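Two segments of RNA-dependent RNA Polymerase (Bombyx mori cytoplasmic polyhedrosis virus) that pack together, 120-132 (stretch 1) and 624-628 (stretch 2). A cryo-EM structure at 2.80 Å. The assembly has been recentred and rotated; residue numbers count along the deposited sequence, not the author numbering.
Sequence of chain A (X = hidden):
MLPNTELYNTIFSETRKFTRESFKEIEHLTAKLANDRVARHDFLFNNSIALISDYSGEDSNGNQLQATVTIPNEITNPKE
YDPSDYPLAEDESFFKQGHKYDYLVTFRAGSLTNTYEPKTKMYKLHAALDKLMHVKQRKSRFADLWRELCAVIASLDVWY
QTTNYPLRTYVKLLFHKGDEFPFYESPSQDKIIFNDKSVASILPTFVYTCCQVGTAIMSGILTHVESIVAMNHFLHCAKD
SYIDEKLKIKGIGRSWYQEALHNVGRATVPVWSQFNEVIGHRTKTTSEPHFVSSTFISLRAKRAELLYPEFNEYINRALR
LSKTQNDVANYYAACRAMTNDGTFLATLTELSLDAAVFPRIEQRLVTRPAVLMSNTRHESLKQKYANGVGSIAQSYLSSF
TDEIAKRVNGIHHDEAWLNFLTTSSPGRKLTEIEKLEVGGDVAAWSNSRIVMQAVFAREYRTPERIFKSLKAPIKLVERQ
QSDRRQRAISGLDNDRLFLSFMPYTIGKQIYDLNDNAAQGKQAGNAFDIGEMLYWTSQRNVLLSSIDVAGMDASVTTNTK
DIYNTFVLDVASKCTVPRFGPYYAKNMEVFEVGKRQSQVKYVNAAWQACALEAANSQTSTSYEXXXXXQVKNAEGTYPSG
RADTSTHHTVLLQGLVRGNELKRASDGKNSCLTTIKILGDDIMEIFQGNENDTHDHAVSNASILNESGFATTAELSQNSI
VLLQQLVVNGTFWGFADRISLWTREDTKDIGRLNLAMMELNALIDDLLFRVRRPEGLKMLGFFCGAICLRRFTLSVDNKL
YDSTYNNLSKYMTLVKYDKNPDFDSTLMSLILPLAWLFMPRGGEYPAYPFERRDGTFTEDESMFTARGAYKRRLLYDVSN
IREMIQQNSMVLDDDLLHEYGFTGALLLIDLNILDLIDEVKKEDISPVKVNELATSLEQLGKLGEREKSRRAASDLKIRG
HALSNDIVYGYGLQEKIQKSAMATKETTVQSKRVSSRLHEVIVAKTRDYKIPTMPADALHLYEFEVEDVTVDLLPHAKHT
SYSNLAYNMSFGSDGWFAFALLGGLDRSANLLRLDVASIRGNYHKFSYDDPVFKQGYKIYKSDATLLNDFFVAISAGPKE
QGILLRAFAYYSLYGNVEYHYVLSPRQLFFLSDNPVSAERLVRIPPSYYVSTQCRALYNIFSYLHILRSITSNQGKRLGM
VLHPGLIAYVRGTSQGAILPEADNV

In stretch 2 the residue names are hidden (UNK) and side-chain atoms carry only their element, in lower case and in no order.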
ATOM      1  N   THR A 120      33.357 -11.837  -4.645  1.00 51.45           N
ATOM      2  CA  THR A 120      33.289 -12.986  -3.760  1.00 51.45           C
ATOM      3  C   THR A 120      32.107 -12.767  -2.826  1.00 51.45           C
ATOM      4  O   THR A 120      31.721 -11.625  -2.569  1.00 51.45           O
ATOM      5  CB  THR A 120      34.615 -13.145  -2.983  1.00 51.45           C
ATOM      6  OG1 THR A 120      35.707 -13.055  -3.904  1.00 51.45           O
ATOM      7  CG2 THR A 120      34.723 -14.495  -2.287  1.00 51.45           C
ATOM      8  N   LYS A 121      31.518 -13.867  -2.346  1.00 47.38           N
ATOM      9  CA  LYS A 121      30.346 -13.790  -1.480  1.00 47.38           C
ATOM     10  C   LYS A 121      30.664 -13.080  -0.169  1.00 47.38           C
ATOM     11  O   LYS A 121      29.866 -12.268   0.317  1.00 47.38           O
ATOM     12  CB  LYS A 121      29.824 -15.202  -1.213  1.00 47.38           C
ATOM     13  CG  LYS A 121      28.501 -15.275  -0.480  1.00 47.38           C
ATOM     14  CD  LYS A 121      27.373 -14.688  -1.312  1.00 47.38           C
ATOM     15  CE  LYS A 121      27.178 -15.471  -2.599  1.00 47.38           C
ATOM     16  NZ  LYS A 121      26.742 -16.870  -2.356  1.00 47.38           N
ATOM     17  N   MET A 122      31.844 -13.348   0.397  1.00 50.04           N
ATOM     18  CA  MET A 122      32.240 -12.688   1.636  1.00 50.04           C
ATOM     19  C   MET A 122      32.554 -11.217   1.412  1.00 50.04           C
ATOM     20  O   MET A 122      32.337 -10.395   2.310  1.00 50.04           O
ATOM     21  CB  MET A 122      33.435 -13.403   2.248  1.00 50.04           C
ATOM     22  CG  MET A 122      33.146 -14.829   2.645  1.00 50.04           C
ATOM     23  SD  MET A 122      31.752 -14.974   3.774  1.00 50.04           S
ATOM     24  CE  MET A 122      32.414 -14.217   5.250  1.00 50.04           C
ATOM     25  N   TYR A 123      33.016 -10.860   0.215  1.00 49.96           N
ATOM     26  CA  TYR A 123      33.236  -9.456  -0.102  1.00 49.96           C
ATOM     27  C   TYR A 123      31.922  -8.692  -0.178  1.00 49.96           C
ATOM     28  O   TYR A 123      31.817  -7.580   0.353  1.00 49.96           O
ATOM     29  CB  TYR A 123      33.997  -9.333  -1.415  1.00 49.96           C
ATOM     30  CG  TYR A 123      34.303  -7.912  -1.806  1.00 49.96           C
ATOM     31  CD1 TYR A 123      35.325  -7.212  -1.187  1.00 49.96           C
ATOM     32  CD2 TYR A 123      33.563  -7.267  -2.786  1.00 49.96           C
ATOM     33  CE1 TYR A 123      35.604  -5.911  -1.536  1.00 49.96           C
ATOM     34  CE2 TYR A 123      33.835  -5.966  -3.139  1.00 49.96           C
ATOM     35  CZ  TYR A 123      34.856  -5.295  -2.512  1.00 49.96           C
ATOM     36  OH  TYR A 123      35.131  -3.998  -2.864  1.00 49.96           O
ATOM     37  N   LYS A 124      30.912  -9.284  -0.833  1.00 47.05           N
ATOM     38  CA  LYS A 124      29.580  -8.686  -0.893  1.00 47.05           C
ATOM     39  C   LYS A 124      28.968  -8.569   0.494  1.00 47.05           C
ATOM     40  O   LYS A 124      28.351  -7.550   0.825  1.00 47.05           O
ATOM     41  CB  LYS A 124      28.667  -9.528  -1.780  1.00 47.05           C
ATOM     42  CG  LYS A 124      29.137  -9.742  -3.191  1.00 47.05           C
ATOM     43  CD  LYS A 124      29.033  -8.502  -4.025  1.00 47.05           C
ATOM     44  CE  LYS A 124      29.534  -8.799  -5.419  1.00 47.05           C
ATOM     45  NZ  LYS A 124      28.665  -9.806  -6.084  1.00 47.05           N
ATOM     46  N   LEU A 125      29.171  -9.592   1.326  1.00 45.31           N
ATOM     47  CA  LEU A 125      28.624  -9.600   2.679  1.00 45.31           C
ATOM     48  C   LEU A 125      29.242  -8.509   3.544  1.00 45.31           C
ATOM     49  O   LEU A 125      28.525  -7.788   4.245  1.00 45.31           O
ATOM     50  CB  LEU A 125      28.835 -10.981   3.293  1.00 45.31           C
ATOM     51  CG  LEU A 125      28.227 -11.380   4.634  1.00 45.31           C
ATOM     52  CD1 LEU A 125      27.868 -12.823   4.557  1.00 45.31           C
ATOM     53  CD2 LEU A 125      29.226 -11.208   5.746  1.00 45.31           C
ATOM     54  N   HIS A 126      30.565  -8.349   3.492  1.00 47.73           N
ATOM     55  CA  HIS A 126      31.192  -7.313   4.303  1.00 47.73           C
ATOM     56  C   HIS A 126      30.987  -5.913   3.737  1.00 47.73           C
ATOM     57  O   HIS A 126      30.945  -4.951   4.511  1.00 47.73           O
ATOM     58  CB  HIS A 126      32.670  -7.631   4.492  1.00 47.73           C
ATOM     59  CG  HIS A 126      32.917  -8.741   5.464  1.00 47.73           C
ATOM     60  ND1 HIS A 126      32.979  -8.536   6.824  1.00 47.73           N
ATOM     61  CD2 HIS A 126      33.050 -10.075   5.280  1.00 47.73           C
ATOM     62  CE1 HIS A 126      33.185  -9.690   7.433  1.00 47.73           C
ATOM     63  NE2 HIS A 126      33.230 -10.641   6.518  1.00 47.73           N
ATOM     64  N   ALA A 127      30.805  -5.773   2.421  1.00 46.33           N
ATOM     65  CA  ALA A 127      30.403  -4.476   1.880  1.00 46.33           C
ATOM     66  C   ALA A 127      28.996  -4.104   2.328  1.00 46.33           C
ATOM     67  O   ALA A 127      28.721  -2.938   2.640  1.00 46.33           O
ATOM     68  CB  ALA A 127      30.489  -4.490   0.357  1.00 46.33           C
ATOM     69  N   ALA A 128      28.103  -5.091   2.413  1.00 45.54           N
ATOM     70  CA  ALA A 128      26.758  -4.819   2.899  1.00 45.54           C
ATOM     71  C   ALA A 128      26.737  -4.532   4.393  1.00 45.54           C
ATOM     72  O   ALA A 128      25.932  -3.718   4.847  1.00 45.54           O
ATOM     73  CB  ALA A 128      25.839  -5.987   2.575  1.00 45.54           C
ATOM     74  N   LEU A 129      27.611  -5.168   5.173  1.00 45.52           N
ATOM     75  CA  LEU A 129      27.664  -4.846   6.596  1.00 45.52           C
ATOM     76  C   LEU A 129      28.296  -3.481   6.841  1.00 45.52           C
ATOM     77  O   LEU A 129      27.920  -2.789   7.797  1.00 45.52           O
ATOM     78  CB  LEU A 129      28.405  -5.940   7.354  1.00 45.52           C
ATOM     79  CG  LEU A 129      27.612  -7.246   7.370  1.00 45.52           C
ATOM     80  CD1 LEU A 129      28.416  -8.355   7.973  1.00 45.52           C
ATOM     81  CD2 LEU A 129      26.308  -7.080   8.116  1.00 45.52           C
ATOM     82  N   ASP A 130      29.237  -3.074   5.983  1.00 47.75           N
ATOM     83  CA  ASP A 130      29.719  -1.695   5.992  1.00 47.75           C
ATOM     84  C   ASP A 130      28.586  -0.721   5.695  1.00 47.75           C
ATOM     85  O   ASP A 130      28.463   0.318   6.357  1.00 47.75           O
ATOM     86  CB  ASP A 130      30.841  -1.535   4.964  1.00 47.75           C
ATOM     87  CG  ASP A 130      31.600  -0.214   5.098  1.00 47.75           C
ATOM     88  OD1 ASP A 130      31.336   0.564   6.027  1.00 47.75           O
ATOM     89  OD2 ASP A 130      32.468   0.060   4.246  1.00 47.75           O
ATOM     90  N   LYS A 131      27.754  -1.043   4.701  1.00 47.02           N
ATOM     91  CA  LYS A 131      26.589  -0.217   4.390  1.00 47.02           C
ATOM     92  C   LYS A 131      25.597  -0.184   5.548  1.00 47.02           C
ATOM     93  O   LYS A 131      24.956   0.844   5.790  1.00 47.02           O
ATOM     94  CB  LYS A 131      25.921  -0.743   3.121  1.00 47.02           C
ATOM     95  CG  LYS A 131      24.771   0.102   2.617  1.00 47.02           C
ATOM     96  CD  LYS A 131      24.188  -0.447   1.329  1.00 47.02           C
ATOM     97  CE  LYS A 131      23.022   0.412   0.861  1.00 47.02           C
ATOM     98  NZ  LYS A 131      22.431  -0.063  -0.420  1.00 47.02           N
ATOM     99  N   LEU A 132      25.486  -1.285   6.285  1.00 44.97           N
ATOM    100  CA  LEU A 132      24.607  -1.344   7.444  1.00 44.97           C
ATOM    101  C   LEU A 132      25.101  -0.413   8.543  1.00 44.97           C
ATOM    102  O   LEU A 132      24.320   0.339   9.134  1.00 44.97           O
ATOM    103  CB  LEU A 132      24.540  -2.785   7.957  1.00 44.97           C
ATOM    104  CG  LEU A 132      23.358  -3.316   8.775  1.00 44.97           C
ATOM    105  CD1 LEU A 132      23.360  -4.821   8.734  1.00 44.97           C
ATOM    106  CD2 LEU A 132      23.364  -2.882  10.184  1.00 44.97           C
ATOM    107  N   UNK A 624      19.158  -8.714  -4.458  1.00 42.26           N
ATOM    108  CA  UNK A 624      20.121  -8.392  -3.421  1.00 42.26           C
ATOM    109  C   UNK A 624      21.516  -8.208  -3.997  1.00 42.26           C
ATOM    110  O   UNK A 624      21.888  -8.833  -4.992  1.00 42.26           O
ATOM    111  c   UNK A 624      20.145  -9.482  -2.355  1.00 42.26           C
ATOM    112  o   UNK A 624      20.599 -10.698  -2.901  1.00 42.26           O
ATOM    113  N   UNK A 625      22.288  -7.330  -3.359  1.00 43.93           N
ATOM    114  CA  UNK A 625      23.684  -7.157  -3.734  1.00 43.93           C
ATOM    115  C   UNK A 625      24.555  -8.300  -3.236  1.00 43.93           C
ATOM    116  O   UNK A 625      25.580  -8.602  -3.851  1.00 43.93           O
ATOM    117  c   UNK A 625      24.158  -3.321  -3.332  1.00 43.93           C
ATOM    118  o   UNK A 625      23.911  -2.257  -3.936  1.00 43.93           O
ATOM    119  c   UNK A 625      24.210  -5.828  -3.202  1.00 43.93           C
ATOM    120  c   UNK A 625      23.656  -4.619  -3.918  1.00 43.93           C
ATOM    121  o   UNK A 625      24.807  -3.362  -2.267  1.00 43.93           O
ATOM    122  N   UNK A 626      24.168  -8.945  -2.142  1.00 41.41           N
ATOM    123  CA  UNK A 626      24.907 -10.107  -1.669  1.00 41.41           C
ATOM    124  C   UNK A 626      24.578 -11.330  -2.513  1.00 41.41           C
ATOM    125  O   UNK A 626      25.444 -11.895  -3.189  1.00 41.41           O
ATOM    126  c   UNK A 626      24.869  -9.153   0.671  1.00 41.41           C
ATOM    127  c   UNK A 626      24.305  -9.294   2.059  1.00 41.41           C
ATOM    128  c   UNK A 626      25.434 -11.526   0.307  1.00 41.41           C
ATOM    129  c   UNK A 626      24.596 -10.379  -0.189  1.00 41.41           C
ATOM    130  N   UNK A 627      23.314 -11.744  -2.495  1.00 40.20           N
ATOM    131  CA  UNK A 627      22.920 -13.067  -2.952  1.00 40.20           C
ATOM    132  C   UNK A 627      22.345 -13.077  -4.360  1.00 40.20           C
ATOM    133  O   UNK A 627      22.035 -14.153  -4.877  1.00 40.20           O
ATOM    134  c   UNK A 627      23.781 -14.823   1.065  1.00 40.20           C
ATOM    135  c   UNK A 627      23.302 -13.958   2.027  1.00 40.20           C
ATOM    136  c   UNK A 627      22.373 -12.996   1.692  1.00 40.20           C
ATOM    137  c   UNK A 627      23.321 -14.729  -0.233  1.00 40.20           C
ATOM    138  c   UNK A 627      21.921 -12.906   0.395  1.00 40.20           C
ATOM    139  c   UNK A 627      22.396 -13.766  -0.583  1.00 40.20           C
ATOM    140  c   UNK A 627      21.898 -13.662  -1.984  1.00 40.20           C
ATOM    141  N   UNK A 628      22.192 -11.931  -4.984  1.00 41.55           N
ATOM    142  CA  UNK A 628      21.673 -11.891  -6.350  1.00 41.55           C
ATOM    143  C   UNK A 628      20.165 -11.643  -6.375  1.00 41.55           C
ATOM    144  O   UNK A 628      19.725 -10.541  -6.109  1.00 41.55           O
TER

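Position 624 has two side-chain atoms, one carbon and then one oxygen. Nothing in this side chain comes near stretch 1. The oxygen turns back to its own loop and lies 2.9 Å from the backbone N of position 627, which donates a hydrogen bond to it. A single carbon ending in a hydroxyl identifies S624. Its chi1 is p. S624 OG also gives a weak hydrogen bond to the backbone O of position 628, at 3.3 Å. The two ends of the loop are joined by the backbone as well: S624 N donates to the O of position 628 at 2.5 Å.

Position 625 has five side-chain atoms: three carbons in a row, the third carrying two oxygens. This is a carboxylate on a two-carbon spacer. Its CA-to-CB bond points sideways, but the end of the chain comes nearer to the helix. One of the oxygens lies 4.4 Å from K131 NZ. The length of the chain and its carboxylate give E625. The oxygen in question is OE2. The charges are opposite, but the distance is beyond a salt bridge. The backbone of this residue also takes part, as E625 O is 3.5 Å from K124 CD.

Position 626 has four side-chain carbons and no other element. The chain forks at the first carbon, and one arm is two carbons long. The end of the long arm lies 3.7 Å from A128 CB. The short arm is 4.0 Å from K121 CD and 4.3 Å from K124 CB. A fork at CB with arms of unequal length gives I626. Its rotamer is m for chi1 and t for chi2. The long arm ends in CD1, and I626 CG1, within that arm, is 4.3 Å from L125 CA.

Position 627 has seven side-chain carbons: one, then a ring of six. There is no oxygen on the ring. Its CA-to-CB bond points away from stretch 1, but the ring comes nearer, and one ring carbon lies 4.2 Å from K121 CD. A plain six-carbon ring gives F627. The ring atom is CD1, and the lysine carbon approaches it obliquely.

Position 628 has no side-chain atoms, so it is G628. It makes no contact with stretch 1. Its phi/psi of 95/-107 would jam a CB against the carbonyl O of F627, so the backbone itself calls for glycine.

The contact works by packing, with no hydrogen bond between the stretches. I626 is its centre and has the largest covered area. K124 is nearest in register, with CA atoms of K124 and I626 4.9 Å apart, and K124 CB lies 3.8 Å from I626 CA. K121, K124, A128 and K131 present side chains to the loop from successive turns of the helix. The lysines at 121 and 124 pack through their aliphatic carbons. K121 NZ is hydrogen-bonded elsewhere in the structure. In all, 358 Å² is buried, both sides summed.

Stretch 2 624-628: SEIFG
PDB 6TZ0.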